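Local coordinates for protein putative 4-Hydroxy-2-oxoglutarate aldolase / 2-dehydro-3-deoxyphosphogluconate aldolase (Yersinia enterocolitica, PDB 3LM7) that is of unknown function but belongs to the KDGP aldolase family, whose members fold as TIM-type beta/alpha barrels, at residues Val19-Lys24 against Arg28-Ala33; Lys55-Tyr60 against Leu68-Gly73; Met82-Ser87 against Val102-Ala107; Val115-Ile120 against Ile217-Ser222. One frame throughout, in Å; residues are numbered along the deposited sequence.

Contact 1 (Val19-Lys24 against Arg28-Ala33); sequences VLAGSK and RAIYQA
Lys24 and Arg28 stand one helical turn apart, and the bond from Arg28 N to Lys24 O (3.1 Å, N-H...O 166°) joins the two segments near the start of helix 24-33. Further back the main chains are wider apart, with Ala21 CA 7.6 Å from Ile30 CA, because the chain leaves strand 17-20, turns through Gly22 and Ser23 and continues as helix. This is the first beta-alpha step of a TIM-type barrel. Ser23 is the N-cap residue, its OG bonded to Asn26 N.

Ile30 fills the space between strand and helix. Its CG2, anti to the backbone N, lies 3.6 Å from Val19 CG2, and the two branched side chains lie alongside, pointing opposite ways; Val38 of the next strand touches both. At the surface, Arg28 bends sharply at its third torsion (chi3 -13°), which brings NH2 obliquely to 3.9 Å from Lys24 O, although its stronger partner is the carboxylate of Asp25. Lys24 instead sends its ammonium group to Asp56. The other branch of Ile30 ends at CD1, 4.2 Å from Ala21 CB and 3.4 Å from Leu20 O, a carbonyl oxygen that is also hydrogen-bonded to Thr232 OG1.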
loop_
_atom_site.group_PDB
_atom_site.type_symbol
_atom_site.label_atom_id
_atom_site.label_comp_id
_atom_site.label_asym_id
_atom_site.label_seq_id
_atom_site.Cartn_x
_atom_site.Cartn_y
_atom_site.Cartn_z
ATOM N N VAL A 19 8.954 -9.452 -16.981
ATOM C CA VAL A 19 8.997 -10.143 -18.273
ATOM C C VAL A 19 10.395 -10.639 -18.380
ATOM O O VAL A 19 11.278 -10.173 -17.655
ATOM C CB VAL A 19 8.616 -9.141 -19.497
ATOM C CG1 VAL A 19 7.267 -8.459 -19.262
ATOM C CG2 VAL A 19 9.678 -8.024 -19.622
ATOM N N LEU A 20 10.641 -11.596 -19.259
ATOM C CA LEU A 20 11.969 -12.180 -19.403
ATOM C C LEU A 20 12.807 -11.456 -20.453
ATOM O O LEU A 20 12.272 -10.950 -21.418
ATOM C CB LEU A 20 11.841 -13.653 -19.852
ATOM C CG LEU A 20 11.102 -14.566 -18.875
ATOM C CD1 LEU A 20 11.039 -15.996 -19.432
ATOM C CD2 LEU A 20 11.685 -14.505 -17.390
ATOM N N ALA A 21 14.119 -11.470 -20.294
ATOM C CA ALA A 21 15.005 -10.947 -21.346
ATOM C C ALA A 21 15.582 -12.099 -22.132
ATOM O O ALA A 21 15.987 -13.098 -21.556
ATOM C CB ALA A 21 16.137 -10.076 -20.738
ATOM N N GLY A 22 15.676 -11.962 -23.447
ATOM C CA GLY A 22 16.342 -13.028 -24.211
ATOM C C GLY A 22 17.819 -12.715 -24.454
ATOM O O GLY A 22 18.549 -13.568 -24.990
ATOM N N SER A 23 18.255 -11.520 -24.088
ATOM C CA SER A 23 19.657 -11.099 -24.318
ATOM C C SER A 23 19.888 -9.794 -23.558
ATOM O O SER A 23 18.922 -9.168 -23.105
ATOM C CB SER A 23 19.891 -10.832 -25.824
ATOM O OG SER A 23 19.243 -9.641 -26.260
ATOM N N LYS A 24 21.138 -9.343 -23.435
ATOM C CA LYS A 24 21.373 -8.026 -22.794
ATOM C C LYS A 24 20.775 -6.853 -23.551
ATOM O O LYS A 24 20.187 -5.936 -22.945
ATOM C CB LYS A 24 22.894 -7.819 -22.588
ATOM C CG LYS A 24 23.414 -8.656 -21.427
ATOM C CD LYS A 24 24.940 -8.704 -21.456
ATOM C CE LYS A 24 25.454 -9.639 -20.408
ATOM N NZ LYS A 24 25.456 -11.019 -20.806
ATOM N N ARG A 28 17.805 -4.161 -22.252
ATOM C CA ARG A 28 17.814 -2.679 -22.409
ATOM C C ARG A 28 16.554 -2.162 -23.114
ATOM O O ARG A 28 15.944 -1.156 -22.686
ATOM C CB ARG A 28 19.107 -2.256 -23.147
ATOM C CG ARG A 28 19.482 -0.770 -23.110
ATOM C CD ARG A 28 20.760 -0.590 -24.005
ATOM N NE ARG A 28 21.309 -1.929 -24.290
ATOM C CZ ARG A 28 22.557 -2.327 -24.056
ATOM N NH1 ARG A 28 23.462 -1.474 -23.567
ATOM N NH2 ARG A 28 22.902 -3.580 -24.346
ATOM N N ALA A 29 16.170 -2.835 -24.200
ATOM C CA ALA A 29 15.020 -2.413 -25.025
ATOM C C ALA A 29 13.744 -2.518 -24.189
ATOM O O ALA A 29 12.834 -1.670 -24.308
ATOM C CB ALA A 29 14.930 -3.345 -26.229
ATOM N N ILE A 30 13.641 -3.615 -23.407
ATOM C CA ILE A 30 12.449 -3.846 -22.544
ATOM C C ILE A 30 12.345 -2.739 -21.517
ATOM O O ILE A 30 11.284 -2.191 -21.290
ATOM C CB ILE A 30 12.597 -5.214 -21.754
ATOM C CG1 ILE A 30 12.485 -6.407 -22.709
ATOM C CG2 ILE A 30 11.654 -5.228 -20.568
ATOM C CD1 ILE A 30 12.956 -7.746 -22.141
ATOM N N TYR A 31 13.468 -2.444 -20.854
ATOM C CA TYR A 31 13.511 -1.433 -19.797
ATOM C C TYR A 31 13.132 -0.053 -20.342
ATOM O O TYR A 31 12.351 0.695 -19.728
ATOM C CB TYR A 31 14.937 -1.412 -19.173
ATOM C CG TYR A 31 15.040 -0.566 -17.956
ATOM C CD1 TYR A 31 14.387 -0.932 -16.751
ATOM C CD2 TYR A 31 15.824 0.574 -17.962
ATOM C CE1 TYR A 31 14.533 -0.149 -15.584
ATOM C CE2 TYR A 31 15.976 1.343 -16.829
ATOM C CZ TYR A 31 15.325 0.999 -15.646
ATOM O OH TYR A 31 15.488 1.843 -14.563
ATOM N N GLN A 32 13.632 0.250 -21.544
ATOM C CA GLN A 32 13.226 1.451 -22.201
ATOM C C GLN A 32 11.733 1.470 -22.460
ATOM O O GLN A 32 11.070 2.454 -22.168
ATOM C CB GLN A 32 13.949 1.603 -23.571
ATOM C CG GLN A 32 13.539 2.935 -24.261
ATOM C CD GLN A 32 14.348 3.239 -25.485
ATOM O OE1 GLN A 32 14.547 2.377 -26.353
ATOM N NE2 GLN A 32 14.792 4.476 -25.590
ATOM N N ALA A 33 11.219 0.405 -23.051
ATOM C CA ALA A 33 9.815 0.368 -23.522
ATOM C C ALA A 33 8.851 0.459 -22.342
ATOM O O ALA A 33 7.762 1.060 -22.412
ATOM C CB ALA A 33 9.575 -0.861 -24.338
#

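Contact 2 (Lys55-Tyr60 against Leu68-Gly73); sequences KDMREY and LSVGLG
Met57, Leu68 and Val70 make a buried, largely apolar contact between a helix and the strand that follows it, in the beta-alpha-beta unit of strand 38-43, helix 50-63 and strand 68-71. The unit is part of the parallel TIM-type barrel, and the contact belongs to the layer between the strands and their surrounding helices.

Met57, present as selenomethionine, carries the helix side. Its CG lies anti to the carbonyl carbon (chi1 -64°), and the extended chain beyond carries the selenium well clear of the helix backbone to the strand. There it meets both branches of Val70, with SE 4.0 Å from Val70 CG2 and 4.2 Å from Val70 CG1, the two side chains crossing at about a right angle. Leu68 fits nearer the root of the same residue: its CD2 sits 3.9 Å from Met57 CB and 3.7 Å from Met57 O. Thus one strand residue packs on the base of Met57 and the other on its far part.

Val42 of the preceding strand touches Met57 and Leu68, while Ile86 of helix 80-90 packs on Met57 as well. Between the two strand residues, Ser69 points away from the helix, and its OG bonds to His94 ND1 and Asn18 OD1.

With methyl, methylene and selenium surfaces as its main components, the contact rests on dispersion and the exclusion of water, which favour close fit over any fixed bond direction.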
loop_
_atom_site.group_PDB
_atom_site.type_symbol
_atom_site.label_atom_id
_atom_site.label_comp_id
_atom_site.label_asym_id
_atom_site.label_seq_id
_atom_site.Cartn_x
_atom_site.Cartn_y
_atom_site.Cartn_z
ATOM N N LYS A 55 28.063 -13.141 -12.024
ATOM C CA LYS A 55 28.791 -12.280 -12.965
ATOM C C LYS A 55 27.829 -11.781 -14.057
ATOM O O LYS A 55 27.707 -10.585 -14.294
ATOM C CB LYS A 55 29.924 -13.132 -13.585
ATOM C CG LYS A 55 31.189 -12.364 -13.903
ATOM C CD LYS A 55 32.289 -13.318 -14.428
ATOM C CE LYS A 55 33.509 -12.516 -14.889
ATOM N NZ LYS A 55 33.076 -11.123 -15.301
ATOM N N ASP A 56 27.095 -12.697 -14.693
ATOM C CA ASP A 56 26.311 -12.305 -15.833
ATOM C C ASP A 56 25.157 -11.418 -15.423
ATOM O O ASP A 56 24.842 -10.446 -16.105
ATOM C CB ASP A 56 25.803 -13.508 -16.623
ATOM C CG ASP A 56 25.514 -13.145 -18.108
ATOM O OD1 ASP A 56 26.430 -12.577 -18.717
ATOM O OD2 ASP A 56 24.419 -13.448 -18.649
HETATM N N MSE A 57 24.495 -11.778 -14.319
HETATM C CA MSE A 57 23.369 -10.982 -13.829
HETATM C C MSE A 57 23.787 -9.587 -13.321
HETATM O O MSE A 57 23.048 -8.633 -13.462
HETATM C CB MSE A 57 22.598 -11.780 -12.723
HETATM C CG MSE A 57 21.992 -13.041 -13.325
HETATM SE SE MSE A 57 20.713 -13.750 -12.041
HETATM C CE MSE A 57 20.355 -15.479 -12.875
ATOM N N ARG A 58 24.997 -9.461 -12.774
ATOM C CA ARG A 58 25.535 -8.131 -12.486
ATOM C C ARG A 58 25.684 -7.300 -13.767
ATOM O O ARG A 58 25.399 -6.103 -13.783
ATOM C CB ARG A 58 26.881 -8.254 -11.760
ATOM C CG ARG A 58 26.650 -8.372 -10.284
ATOM C CD ARG A 58 27.959 -8.737 -9.604
ATOM N NE ARG A 58 27.822 -8.936 -8.171
ATOM C CZ ARG A 58 28.773 -9.540 -7.444
ATOM N NH1 ARG A 58 29.909 -9.964 -8.036
ATOM N NH2 ARG A 58 28.638 -9.664 -6.130
ATOM N N GLU A 59 26.082 -7.932 -14.865
ATOM C CA GLU A 59 26.139 -7.180 -16.117
ATOM C C GLU A 59 24.729 -6.695 -16.565
ATOM O O GLU A 59 24.573 -5.549 -16.994
ATOM C CB GLU A 59 26.819 -8.031 -17.219
ATOM C CG GLU A 59 28.243 -8.422 -16.927
ATOM C CD GLU A 59 28.888 -9.259 -18.073
ATOM O OE1 GLU A 59 28.549 -9.039 -19.246
ATOM O OE2 GLU A 59 29.727 -10.114 -17.760
ATOM N N TYR A 60 23.699 -7.559 -16.501
ATOM C CA TYR A 60 22.335 -7.122 -16.798
ATOM C C TYR A 60 21.909 -6.001 -15.874
ATOM O O TYR A 60 21.277 -5.035 -16.321
ATOM C CB TYR A 60 21.331 -8.302 -16.579
ATOM C CG TYR A 60 21.148 -9.232 -17.736
ATOM C CD1 TYR A 60 21.890 -10.406 -17.833
ATOM C CD2 TYR A 60 20.245 -8.949 -18.742
ATOM C CE1 TYR A 60 21.737 -11.269 -18.906
ATOM C CE2 TYR A 60 20.058 -9.876 -19.843
ATOM C CZ TYR A 60 20.786 -11.017 -19.860
ATOM O OH TYR A 60 20.649 -11.919 -20.862
ATOM N N LEU A 68 16.199 -6.094 -11.967
ATOM C CA LEU A 68 16.473 -7.469 -12.291
ATOM C C LEU A 68 15.592 -8.356 -11.392
ATOM O O LEU A 68 15.451 -8.074 -10.201
ATOM C CB LEU A 68 17.969 -7.732 -11.982
ATOM C CG LEU A 68 18.437 -9.204 -12.015
ATOM C CD1 LEU A 68 18.360 -9.826 -13.346
ATOM C CD2 LEU A 68 19.920 -9.271 -11.510
ATOM N N SER A 69 15.015 -9.410 -11.983
ATOM C CA SER A 69 14.284 -10.446 -11.249
ATOM C C SER A 69 15.062 -11.732 -11.445
ATOM O O SER A 69 15.176 -12.242 -12.593
ATOM C CB SER A 69 12.893 -10.617 -11.892
ATOM O OG SER A 69 12.208 -11.668 -11.245
ATOM N N VAL A 70 15.612 -12.287 -10.368
ATOM C CA VAL A 70 16.321 -13.592 -10.456
ATOM C C VAL A 70 15.290 -14.746 -10.602
ATOM O O VAL A 70 14.442 -14.891 -9.732
ATOM C CB VAL A 70 17.191 -13.823 -9.203
ATOM C CG1 VAL A 70 17.878 -15.205 -9.319
ATOM C CG2 VAL A 70 18.175 -12.630 -9.099
ATOM N N GLY A 71 15.357 -15.497 -11.718
ATOM C CA GLY A 71 14.404 -16.564 -11.973
ATOM C C GLY A 71 14.875 -17.956 -11.614
ATOM O O GLY A 71 16.057 -18.289 -11.726
ATOM N N LEU A 72 13.941 -18.783 -11.175
ATOM C CA LEU A 72 14.206 -20.227 -11.110
ATOM C C LEU A 72 14.283 -20.836 -12.547
ATOM O O LEU A 72 15.199 -21.533 -12.852
ATOM C CB LEU A 72 13.066 -20.937 -10.344
ATOM C CG LEU A 72 12.874 -20.446 -8.879
ATOM C CD1 LEU A 72 11.372 -20.575 -8.482
ATOM C CD2 LEU A 72 13.821 -21.184 -7.905
ATOM N N GLY A 73 13.373 -20.461 -13.419
ATOM C CA GLY A 73 13.268 -21.092 -14.747
ATOM C C GLY A 73 11.930 -21.836 -14.731
ATOM O O GLY A 73 11.844 -23.017 -14.284
#

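Contact 3 (Met82-Ser87 against Val102-Ala107); sequences MVSQIS and VGASRA
Ser84 and Ser105 mark the point where two helices come very close, their CA atoms 4.5 Å apart. The hydroxyls meet at an angle, each C-O bond bent away from the line between the oxygens, with Ser84 OG lying 2.6 Å from Ser105 OG in a short hydrogen bond that either could donate. Each oxygen stands anti to its own carbonyl carbon (chi1 -70° in Ser84, -78° in Ser105), and side chains this small let the backbones approach so nearly that Ser105 OG is also 3.5 Å from Ser84 CA. Gln97 NE2 bonds to Ser105 OG as well, so this buried hydroxyl has polar partners both across the contact and in the loop that precedes its helix.

Helices 80-90 and 102-109 are successive members of the outer layer of the TIM-type barrel, with strand 94-95 between them in sequence; Val95 of that strand touches Val83, Ser87 and Ser105 from the barrel side.

The fit is looser elsewhere. Exposed Ala104 contributes just its methyl group, CB 4.1 Å from Ser84 OG. Beyond the serine pair a water molecule spans the helices, donating to Ser84 O at 2.8 Å and to Ser105 O at 3.0 Å. One turn along, Ser87 OG bonds back to Val83 O (2.8 Å), approaching from above the carbonyl plane, on the face opposite to that used by Ser87 N.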
loop_
_atom_site.group_PDB
_atom_site.type_symbol
_atom_site.label_atom_id
_atom_site.label_comp_id
_atom_site.label_asym_id
_atom_site.label_seq_id
_atom_site.Cartn_x
_atom_site.Cartn_y
_atom_site.Cartn_z
HETATM N N MSE A 82 20.113 -22.578 -5.656
HETATM C CA MSE A 82 20.976 -21.701 -6.476
HETATM C C MSE A 82 20.430 -20.275 -6.533
HETATM O O MSE A 82 21.186 -19.326 -6.415
HETATM C CB MSE A 82 21.099 -22.250 -7.880
HETATM C CG MSE A 82 22.348 -21.807 -8.602
HETATM SE SE MSE A 82 22.122 -22.411 -10.464
HETATM C CE MSE A 82 23.672 -21.596 -11.186
ATOM N N VAL A 83 19.106 -20.115 -6.664
ATOM C CA VAL A 83 18.523 -18.748 -6.627
ATOM C C VAL A 83 18.833 -18.030 -5.315
ATOM O O VAL A 83 19.203 -16.853 -5.323
ATOM C CB VAL A 83 16.998 -18.752 -6.940
ATOM C CG1 VAL A 83 16.378 -17.413 -6.597
ATOM C CG2 VAL A 83 16.838 -19.016 -8.473
ATOM N N SER A 84 18.770 -18.738 -4.182
ATOM C CA SER A 84 19.087 -18.092 -2.920
ATOM C C SER A 84 20.559 -17.647 -2.890
ATOM O O SER A 84 20.880 -16.580 -2.373
ATOM C CB SER A 84 18.851 -19.037 -1.716
ATOM O OG SER A 84 17.469 -19.232 -1.552
ATOM N N GLN A 85 21.449 -18.505 -3.384
ATOM C CA GLN A 85 22.855 -18.125 -3.403
ATOM C C GLN A 85 23.182 -17.026 -4.390
ATOM O O GLN A 85 23.970 -16.107 -4.071
ATOM C CB GLN A 85 23.723 -19.365 -3.615
ATOM C CG GLN A 85 23.506 -20.405 -2.490
ATOM C CD GLN A 85 24.131 -21.750 -2.862
ATOM O OE1 GLN A 85 24.553 -21.932 -3.975
ATOM N NE2 GLN A 85 24.164 -22.686 -1.928
ATOM N N ILE A 86 22.633 -17.109 -5.602
ATOM C CA ILE A 86 22.811 -16.040 -6.563
ATOM C C ILE A 86 22.310 -14.706 -5.985
ATOM O O ILE A 86 22.992 -13.654 -6.074
ATOM C CB ILE A 86 22.047 -16.323 -7.837
ATOM C CG1 ILE A 86 22.665 -17.492 -8.583
ATOM C CG2 ILE A 86 21.990 -15.074 -8.767
ATOM C CD1 ILE A 86 21.762 -18.032 -9.744
ATOM N N SER A 87 21.110 -14.725 -5.411
ATOM C CA SER A 87 20.451 -13.456 -4.947
ATOM C C SER A 87 21.228 -12.786 -3.821
ATOM O O SER A 87 21.293 -11.577 -3.759
ATOM C CB SER A 87 18.973 -13.710 -4.567
ATOM O OG SER A 87 18.247 -14.220 -5.698
ATOM N N VAL A 102 11.710 -19.387 0.396
ATOM C CA VAL A 102 11.556 -17.957 0.767
ATOM C C VAL A 102 12.392 -17.551 1.985
ATOM O O VAL A 102 13.054 -16.508 1.968
ATOM C CB VAL A 102 10.093 -17.691 1.068
ATOM C CG1 VAL A 102 9.880 -16.304 1.804
ATOM C CG2 VAL A 102 9.250 -17.783 -0.204
ATOM N N GLY A 103 12.364 -18.374 3.059
ATOM C CA GLY A 103 13.095 -18.041 4.286
ATOM C C GLY A 103 14.606 -18.010 4.037
ATOM O O GLY A 103 15.268 -17.083 4.447
ATOM N N ALA A 104 15.169 -19.017 3.362
ATOM C CA ALA A 104 16.635 -18.915 3.098
ATOM C C ALA A 104 16.973 -17.698 2.229
ATOM O O ALA A 104 18.025 -17.086 2.417
ATOM C CB ALA A 104 17.138 -20.200 2.409
ATOM N N SER A 105 16.147 -17.374 1.231
ATOM C CA SER A 105 16.519 -16.254 0.325
ATOM C C SER A 105 16.474 -14.970 1.102
ATOM O O SER A 105 17.347 -14.112 0.986
ATOM C CB SER A 105 15.571 -16.156 -0.909
ATOM O OG SER A 105 15.913 -17.131 -1.881
ATOM N N ARG A 106 15.424 -14.781 1.889
ATOM C CA ARG A 106 15.374 -13.522 2.604
ATOM C C ARG A 106 16.562 -13.397 3.566
ATOM O O ARG A 106 17.162 -12.304 3.723
ATOM C CB ARG A 106 14.047 -13.362 3.331
ATOM C CG ARG A 106 14.014 -12.238 4.389
ATOM C CD ARG A 106 14.120 -10.819 3.663
ATOM N NE ARG A 106 12.915 -10.690 2.809
ATOM C CZ ARG A 106 12.839 -10.045 1.660
ATOM N NH1 ARG A 106 13.886 -9.352 1.242
ATOM N NH2 ARG A 106 11.658 -10.007 0.979
ATOM N N ALA A 107 16.867 -14.477 4.254
ATOM C CA ALA A 107 17.962 -14.451 5.213
ATOM C C ALA A 107 19.280 -14.161 4.498
ATOM O O ALA A 107 20.045 -13.345 5.028
ATOM C CB ALA A 107 18.082 -15.779 5.959
HETATM O O HOH W 1 19.166 -14.590 -1.344
#

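Contact 4 (Val115-Ile120 against Ile217-Ser222); sequences VVNGLI and IPHIYS
Asn117 ND2 is gripped by two side-chain oxygens, Glu191 OE1 and Asn96 OD1, and lies 4.2 Å from His219 CE1 across the contact, meeting the imidazole obliquely. The site is inside the TIM-type barrel, close to the centre of the chain, where strand 115-120 looks across at segment 217-222, which packs beside strands 189-192 and 17-20 in space.

The approach of Asn117 to His219 is one of shared partners more than of direct bonding. Glu191 OE1 is hydrogen-bonded to both Asn117 ND2 and His219 NE2, and the carboxylate therefore ties the amide and the ring together. The other end of the amide is fixed too, since Asn117 OD1 bonds to Gln97 N; with both ends engaged, the amide has a defined orientation. Lys163 of the neighbouring strand touches Asn117 and His219 alike.

At its other nitrogen the imidazole is held from within its own segment: His219 ND1 lies 2.5 Å from Tyr221 OH in a short, nearly straight bond, and Tyr221 CZ is in the plane of the ring, at its edge. Both imidazole nitrogens thus have partners, which restrains the rotation of the ring.

Beside this polar cluster the contact becomes apolar. Ile217 extends from its backbone (chi1 -61°, chi2 171°) to meet Val115 tip to tip, with Ile217 CD1 4.0 Å from Val115 CG1.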
loop_
_atom_site.group_PDB
_atom_site.type_symbol
_atom_site.label_atom_id
_atom_site.label_comp_id
_atom_site.label_asym_id
_atom_site.label_seq_id
_atom_site.Cartn_x
_atom_site.Cartn_y
_atom_site.Cartn_z
ATOM N N VAL A 115 12.225 -7.700 -3.224
ATOM C CA VAL A 115 10.968 -8.467 -3.205
ATOM C C VAL A 115 11.232 -9.946 -3.422
ATOM O O VAL A 115 11.856 -10.308 -4.409
ATOM C CB VAL A 115 9.988 -7.939 -4.350
ATOM C CG1 VAL A 115 8.742 -8.851 -4.461
ATOM C CG2 VAL A 115 9.541 -6.497 -3.965
ATOM N N VAL A 116 10.755 -10.796 -2.495
ATOM C CA VAL A 116 10.881 -12.226 -2.621
ATOM C C VAL A 116 9.483 -12.832 -2.690
ATOM O O VAL A 116 8.686 -12.755 -1.696
ATOM C CB VAL A 116 11.573 -12.813 -1.352
ATOM C CG1 VAL A 116 11.706 -14.352 -1.498
ATOM C CG2 VAL A 116 12.984 -12.139 -1.255
ATOM N N ASN A 117 9.130 -13.384 -3.866
ATOM C CA ASN A 117 7.819 -14.024 -3.966
ATOM C C ASN A 117 7.889 -15.492 -3.489
ATOM O O ASN A 117 8.998 -16.083 -3.298
ATOM C CB ASN A 117 7.237 -13.873 -5.406
ATOM C CG ASN A 117 7.974 -14.705 -6.466
ATOM O OD1 ASN A 117 8.431 -15.804 -6.205
ATOM N ND2 ASN A 117 7.999 -14.200 -7.705
ATOM N N GLY A 118 6.726 -16.098 -3.296
ATOM C CA GLY A 118 6.712 -17.490 -2.872
ATOM C C GLY A 118 5.636 -18.156 -3.737
ATOM O O GLY A 118 4.497 -17.725 -3.739
ATOM N N LEU A 119 6.026 -19.216 -4.428
ATOM C CA LEU A 119 5.135 -19.886 -5.381
ATOM C C LEU A 119 4.172 -20.805 -4.640
ATOM O O LEU A 119 4.613 -21.718 -3.911
ATOM C CB LEU A 119 5.960 -20.729 -6.385
ATOM C CG LEU A 119 5.218 -21.158 -7.689
ATOM C CD1 LEU A 119 6.291 -21.642 -8.785
ATOM C CD2 LEU A 119 4.236 -22.286 -7.386
ATOM N N ILE A 120 2.870 -20.527 -4.803
ATOM C CA ILE A 120 1.804 -21.338 -4.310
ATOM C C ILE A 120 0.762 -21.439 -5.427
ATOM O O ILE A 120 0.752 -20.580 -6.378
ATOM C CB ILE A 120 1.122 -20.749 -3.016
ATOM C CG1 ILE A 120 0.330 -19.484 -3.352
ATOM C CG2 ILE A 120 2.184 -20.517 -1.875
ATOM C CD1 ILE A 120 -0.372 -18.837 -2.071
ATOM N N ILE A 217 2.545 -7.481 -9.282
ATOM C CA ILE A 217 3.695 -7.697 -10.191
ATOM C C ILE A 217 3.252 -8.825 -11.137
ATOM O O ILE A 217 3.447 -10.000 -10.865
ATOM C CB ILE A 217 5.037 -8.056 -9.448
ATOM C CG1 ILE A 217 5.439 -6.907 -8.505
ATOM C CG2 ILE A 217 6.204 -8.348 -10.512
ATOM C CD1 ILE A 217 6.678 -7.264 -7.534
ATOM N N PRO A 218 2.583 -8.464 -12.248
ATOM C CA PRO A 218 2.116 -9.540 -13.139
ATOM C C PRO A 218 3.281 -10.051 -13.963
ATOM O O PRO A 218 4.153 -9.245 -14.323
ATOM C CB PRO A 218 1.103 -8.834 -14.052
ATOM C CG PRO A 218 1.521 -7.425 -14.086
ATOM C CD PRO A 218 2.071 -7.133 -12.647
ATOM N N HIS A 219 3.291 -11.347 -14.283
ATOM C CA HIS A 219 4.362 -11.906 -15.082
ATOM C C HIS A 219 3.822 -12.206 -16.458
ATOM O O HIS A 219 2.761 -12.791 -16.547
ATOM C CB HIS A 219 4.855 -13.218 -14.442
ATOM C CG HIS A 219 5.561 -12.997 -13.147
ATOM N ND1 HIS A 219 6.838 -13.455 -12.924
ATOM C CD2 HIS A 219 5.182 -12.346 -12.017
ATOM C CE1 HIS A 219 7.211 -13.122 -11.693
ATOM N NE2 HIS A 219 6.220 -12.471 -11.112
ATOM N N ILE A 220 4.554 -11.804 -17.505
ATOM C CA ILE A 220 4.101 -12.027 -18.886
ATOM C C ILE A 220 5.250 -12.589 -19.709
ATOM O O ILE A 220 6.245 -11.942 -19.900
ATOM C CB ILE A 220 3.561 -10.727 -19.566
ATOM C CG1 ILE A 220 2.704 -9.876 -18.592
ATOM C CG2 ILE A 220 2.766 -11.125 -20.826
ATOM C CD1 ILE A 220 3.541 -8.930 -17.665
ATOM N N TYR A 221 5.113 -13.831 -20.125
ATOM C CA TYR A 221 6.228 -14.617 -20.621
ATOM C C TYR A 221 5.935 -14.989 -22.090
ATOM O O TYR A 221 5.891 -14.107 -22.923
ATOM C CB TYR A 221 6.430 -15.859 -19.757
ATOM C CG TYR A 221 6.889 -15.579 -18.323
ATOM C CD1 TYR A 221 7.601 -14.419 -17.983
ATOM C CD2 TYR A 221 6.659 -16.497 -17.336
ATOM C CE1 TYR A 221 8.019 -14.157 -16.629
ATOM C CE2 TYR A 221 7.126 -16.286 -16.003
ATOM C CZ TYR A 221 7.796 -15.121 -15.679
ATOM O OH TYR A 221 8.254 -14.963 -14.382
ATOM N N SER A 222 5.675 -16.263 -22.396
ATOM C CA SER A 222 5.799 -16.680 -23.803
ATOM C C SER A 222 4.833 -15.951 -24.762
ATOM O O SER A 222 5.122 -15.872 -25.943
ATOM C CB SER A 222 5.633 -18.210 -23.936
ATOM O OG SER A 222 4.312 -18.553 -23.575
#

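The four contacts follow one another in series, and none nests in or crosses another. Contact 1 closes over three residues of helix 24-33, folding the first strand's exit back on its own helix, contact 2 over a gap of seven between helix 50-63 and the next strand, and contact 3 over a gap of fourteen between two outer helices. Contact 4 spans 96 residues, bringing the late 217-222 segment to face strand 115-120 across the barrel. Neighbours touch: Ser23 of contact 1 packs on Tyr60 OH of contact 2, Leu72 of contact 2 on Val83 of contact 3, and Val102 lies against Gly118 of contact 4. Tyr221 then returns to Leu20, joining contact 4 to contact 1.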